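PDB 7AKC: phenolpthiocerol synthesis type-I polyketide synthase ppsA from Mycobacterium bovis, which probably helps build the lipid core of phthiocerols and phenolphthiocerols by adding extender units to long-chain acyl starters, the piece here being its acyltransferase domain. Local coordinates for residues M90-W98 / T287-P295. Numbering follows the deposited sequence.
Sequences MQLALTELW and TFIEISAHP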
loop_
_atom_site.group_PDB
_atom_site.type_symbol
_atom_site.label_atom_id
_atom_site.label_comp_id
_atom_site.label_asym_id
_atom_site.label_seq_id
_atom_site.Cartn_x
_atom_site.Cartn_y
_atom_site.Cartn_z
ATOM N N MET A 90 -15.138 2.474 -3.394
ATOM C CA MET A 90 -15.047 3.846 -2.912
ATOM C C MET A 90 -13.874 4.575 -3.568
ATOM O O MET A 90 -14.027 5.732 -3.935
ATOM C CB MET A 90 -14.897 3.836 -1.384
ATOM C CG MET A 90 -14.954 5.191 -0.762
ATOM S SD MET A 90 -16.648 5.735 -0.415
ATOM C CE MET A 90 -16.284 7.296 0.289
ATOM N N GLN A 91 -12.736 3.897 -3.774
ATOM C CA GLN A 91 -11.566 4.493 -4.432
ATOM C C GLN A 91 -11.878 4.854 -5.904
ATOM O O GLN A 91 -11.631 5.979 -6.324
ATOM C CB GLN A 91 -10.344 3.566 -4.327
ATOM C CG GLN A 91 -9.702 3.552 -2.931
ATOM C CD GLN A 91 -8.717 2.413 -2.781
ATOM O OE1 GLN A 91 -8.863 1.362 -3.396
ATOM N NE2 GLN A 91 -7.670 2.586 -1.976
ATOM N N LEU A 92 -12.482 3.918 -6.649
ATOM C CA LEU A 92 -12.837 4.136 -8.046
ATOM C C LEU A 92 -13.906 5.218 -8.210
ATOM O O LEU A 92 -13.823 6.004 -9.158
ATOM C CB LEU A 92 -13.300 2.827 -8.711
ATOM C CG LEU A 92 -12.260 1.704 -8.811
ATOM C CD1 LEU A 92 -12.832 0.520 -9.562
ATOM C CD2 LEU A 92 -10.956 2.188 -9.484
ATOM N N ALA A 93 -14.875 5.290 -7.281
ATOM C CA ALA A 93 -15.919 6.311 -7.380
ATOM C C ALA A 93 -15.431 7.696 -6.939
ATOM O O ALA A 93 -15.842 8.704 -7.542
ATOM C CB ALA A 93 -17.183 5.897 -6.627
ATOM N N LEU A 94 -14.554 7.758 -5.920
ATOM C CA LEU A 94 -13.997 9.035 -5.476
ATOM C C LEU A 94 -13.062 9.581 -6.551
ATOM O O LEU A 94 -13.086 10.784 -6.800
ATOM C CB LEU A 94 -13.235 8.934 -4.148
ATOM C CG LEU A 94 -14.053 8.758 -2.876
ATOM C CD1 LEU A 94 -13.134 8.445 -1.687
ATOM C CD2 LEU A 94 -14.927 9.954 -2.599
ATOM N N THR A 95 -12.296 8.702 -7.240
ATOM C CA THR A 95 -11.416 9.099 -8.338
ATOM C C THR A 95 -12.219 9.800 -9.445
ATOM O O THR A 95 -11.768 10.821 -9.956
ATOM C CB THR A 95 -10.689 7.890 -8.927
ATOM O OG1 THR A 95 -9.911 7.270 -7.907
ATOM C CG2 THR A 95 -9.776 8.268 -10.098
ATOM N N GLU A 96 -13.409 9.273 -9.799
ATOM C CA GLU A 96 -14.223 9.905 -10.847
ATOM C C GLU A 96 -14.879 11.216 -10.380
ATOM O O GLU A 96 -15.107 12.112 -11.199
ATOM C CB GLU A 96 -15.245 8.922 -11.440
ATOM C CG GLU A 96 -14.629 8.034 -12.510
ATOM C CD GLU A 96 -15.460 6.834 -12.917
ATOM O OE1 GLU A 96 -16.568 7.028 -13.469
ATOM O OE2 GLU A 96 -14.991 5.694 -12.696
ATOM N N LEU A 97 -15.137 11.343 -9.065
ATOM C CA LEU A 97 -15.670 12.568 -8.483
ATOM C C LEU A 97 -14.631 13.676 -8.618
ATOM O O LEU A 97 -14.999 14.789 -8.977
ATOM C CB LEU A 97 -16.042 12.375 -7.006
ATOM C CG LEU A 97 -16.564 13.623 -6.284
ATOM C CD1 LEU A 97 -17.796 14.196 -6.960
ATOM C CD2 LEU A 97 -16.817 13.337 -4.822
ATOM N N TRP A 98 -13.329 13.366 -8.366
ATOM C CA TRP A 98 -12.243 14.342 -8.499
ATOM C C TRP A 98 -12.178 14.846 -9.943
ATOM O O TRP A 98 -12.137 16.053 -10.165
ATOM C CB TRP A 98 -10.880 13.737 -8.083
ATOM C CG TRP A 98 -10.546 13.858 -6.624
ATOM C CD1 TRP A 98 -10.504 12.850 -5.707
ATOM C CD2 TRP A 98 -10.138 15.046 -5.932
ATOM N NE1 TRP A 98 -10.113 13.340 -4.483
ATOM C CE2 TRP A 98 -9.880 14.686 -4.594
ATOM C CE3 TRP A 98 -9.985 16.387 -6.308
ATOM C CZ2 TRP A 98 -9.481 15.615 -3.635
ATOM C CZ3 TRP A 98 -9.571 17.302 -5.360
ATOM C CH2 TRP A 98 -9.318 16.911 -4.043
ATOM N N THR A 287 1.786 17.725 -6.058
ATOM C CA THR A 287 0.538 17.586 -5.304
ATOM C C THR A 287 0.214 16.128 -5.162
ATOM O O THR A 287 0.215 15.415 -6.154
ATOM C CB THR A 287 -0.632 18.313 -5.969
ATOM O OG1 THR A 287 -0.319 19.689 -6.096
ATOM C CG2 THR A 287 -1.941 18.142 -5.180
ATOM N N PHE A 288 -0.012 15.666 -3.932
ATOM C CA PHE A 288 -0.323 14.273 -3.681
ATOM C C PHE A 288 -1.685 14.228 -3.021
ATOM O O PHE A 288 -1.911 14.927 -2.035
ATOM C CB PHE A 288 0.739 13.640 -2.765
ATOM C CG PHE A 288 2.069 13.483 -3.472
ATOM C CD1 PHE A 288 2.917 14.566 -3.644
ATOM C CD2 PHE A 288 2.490 12.245 -3.927
ATOM C CE1 PHE A 288 4.110 14.435 -4.346
ATOM C CE2 PHE A 288 3.718 12.105 -4.577
ATOM C CZ PHE A 288 4.519 13.204 -4.782
ATOM N N ILE A 289 -2.607 13.480 -3.615
ATOM C CA ILE A 289 -3.957 13.371 -3.123
ATOM C C ILE A 289 -4.233 11.938 -2.776
ATOM O O ILE A 289 -4.221 11.091 -3.654
ATOM C CB ILE A 289 -4.985 13.911 -4.147
ATOM C CG1 ILE A 289 -4.597 15.321 -4.641
ATOM C CG2 ILE A 289 -6.398 13.878 -3.551
ATOM C CD1 ILE A 289 -5.548 15.928 -5.726
ATOM N N GLU A 290 -4.489 11.666 -1.514
ATOM C CA GLU A 290 -4.850 10.323 -1.068
ATOM C C GLU A 290 -6.330 10.153 -1.401
ATOM O O GLU A 290 -7.134 10.996 -1.010
ATOM C CB GLU A 290 -4.638 10.206 0.441
ATOM C CG GLU A 290 -5.032 8.832 0.963
ATOM C CD GLU A 290 -4.794 8.623 2.444
ATOM O OE1 GLU A 290 -3.830 9.210 2.981
ATOM O OE2 GLU A 290 -5.587 7.886 3.077
ATOM N N ILE A 291 -6.690 9.115 -2.162
ATOM C CA ILE A 291 -8.080 8.879 -2.555
ATOM C C ILE A 291 -8.694 7.918 -1.568
ATOM O O ILE A 291 -8.661 6.702 -1.781
ATOM C CB ILE A 291 -8.187 8.379 -4.020
ATOM C CG1 ILE A 291 -7.305 9.232 -4.978
ATOM C CG2 ILE A 291 -9.636 8.366 -4.482
ATOM C CD1 ILE A 291 -7.638 10.724 -4.973
ATOM N N SER A 292 -9.187 8.446 -0.447
ATOM C CA SER A 292 -9.724 7.601 0.615
ATOM C C SER A 292 -10.846 8.294 1.398
ATOM O O SER A 292 -11.023 9.502 1.285
ATOM C CB SER A 292 -8.607 7.244 1.588
ATOM O OG SER A 292 -8.171 8.419 2.250
ATOM N N ALA A 293 -11.531 7.539 2.259
ATOM C CA ALA A 293 -12.591 8.069 3.115
ATOM C C ALA A 293 -12.031 8.822 4.348
ATOM O O ALA A 293 -12.800 9.490 5.027
ATOM C CB ALA A 293 -13.512 6.939 3.562
ATOM N N HIS A 294 -10.698 8.730 4.627
ATOM C CA HIS A 294 -10.011 9.362 5.765
ATOM C C HIS A 294 -8.488 9.340 5.532
ATOM O O HIS A 294 -7.920 8.282 5.252
ATOM C CB HIS A 294 -10.365 8.653 7.092
ATOM C CG HIS A 294 -9.800 9.337 8.300
ATOM N ND1 HIS A 294 -10.458 10.397 8.902
ATOM C CD2 HIS A 294 -8.637 9.117 8.957
ATOM C CE1 HIS A 294 -9.685 10.774 9.908
ATOM N NE2 HIS A 294 -8.580 10.034 9.981
ATOM N N PRO A 295 -7.814 10.498 5.639
ATOM C CA PRO A 295 -6.366 10.543 5.344
ATOM C C PRO A 295 -5.471 9.884 6.389
ATOM O O PRO A 295 -5.470 10.277 7.547
ATOM C CB PRO A 295 -6.082 12.044 5.227
ATOM C CG PRO A 295 -7.115 12.675 6.093
ATOM C CD PRO A 295 -8.350 11.835 5.946
HETATM O O HOH W 1 -7.239 4.968 -0.678
#
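Ile291 sits opposite Gln91 where helix 79-100 packs on the end of strand 287-290 and the loop after it, their CA atoms 5.9 Å apart. The strand lies between 23-27 and 315-317 in the parallel sheet of the alpha/beta-hydrolase-like subdomain of the acyltransferase, and no direct hydrogen bond joins the two segments. Ile291 has more of its surface buried across the contact than any other residue here. With its CG2 anti to the backbone N (CG1 at chi1 -46°), that methyl reaches the helix, 3.7 Å from Leu94 CB and 3.6 Å from Thr95 OG1, while CD1 approaches Trp98 obliquely at the pyrrole side. Ile289 lies over one indole face: its CD1 sits 4.2 Å from the centroid of the six-membered ring, 10° off the normal, a CH-pi contact, and its CG2 packs nearer the rim. NE1 of the indole is hydrogen-bonded to Thr319 OG1, which limits how far the ring can turn. Beyond Leu94, whose CD1 rests against the Ser292 carbonyl, Met90 CE meets Ala293 CB loosely at the margin. Thr95 OG1 turns back to Gln91 O at 2.7 Å, above the carbonyl plane and from the face opposite Thr95 N; Tyr27 is its second partner. Near a probable nucleophile elbow, Gln91 NE2 donates to Ser28 O and, at 2.7 Å, to a water whose link to Ile291 O, 2.5 Å, is very short and so less certain.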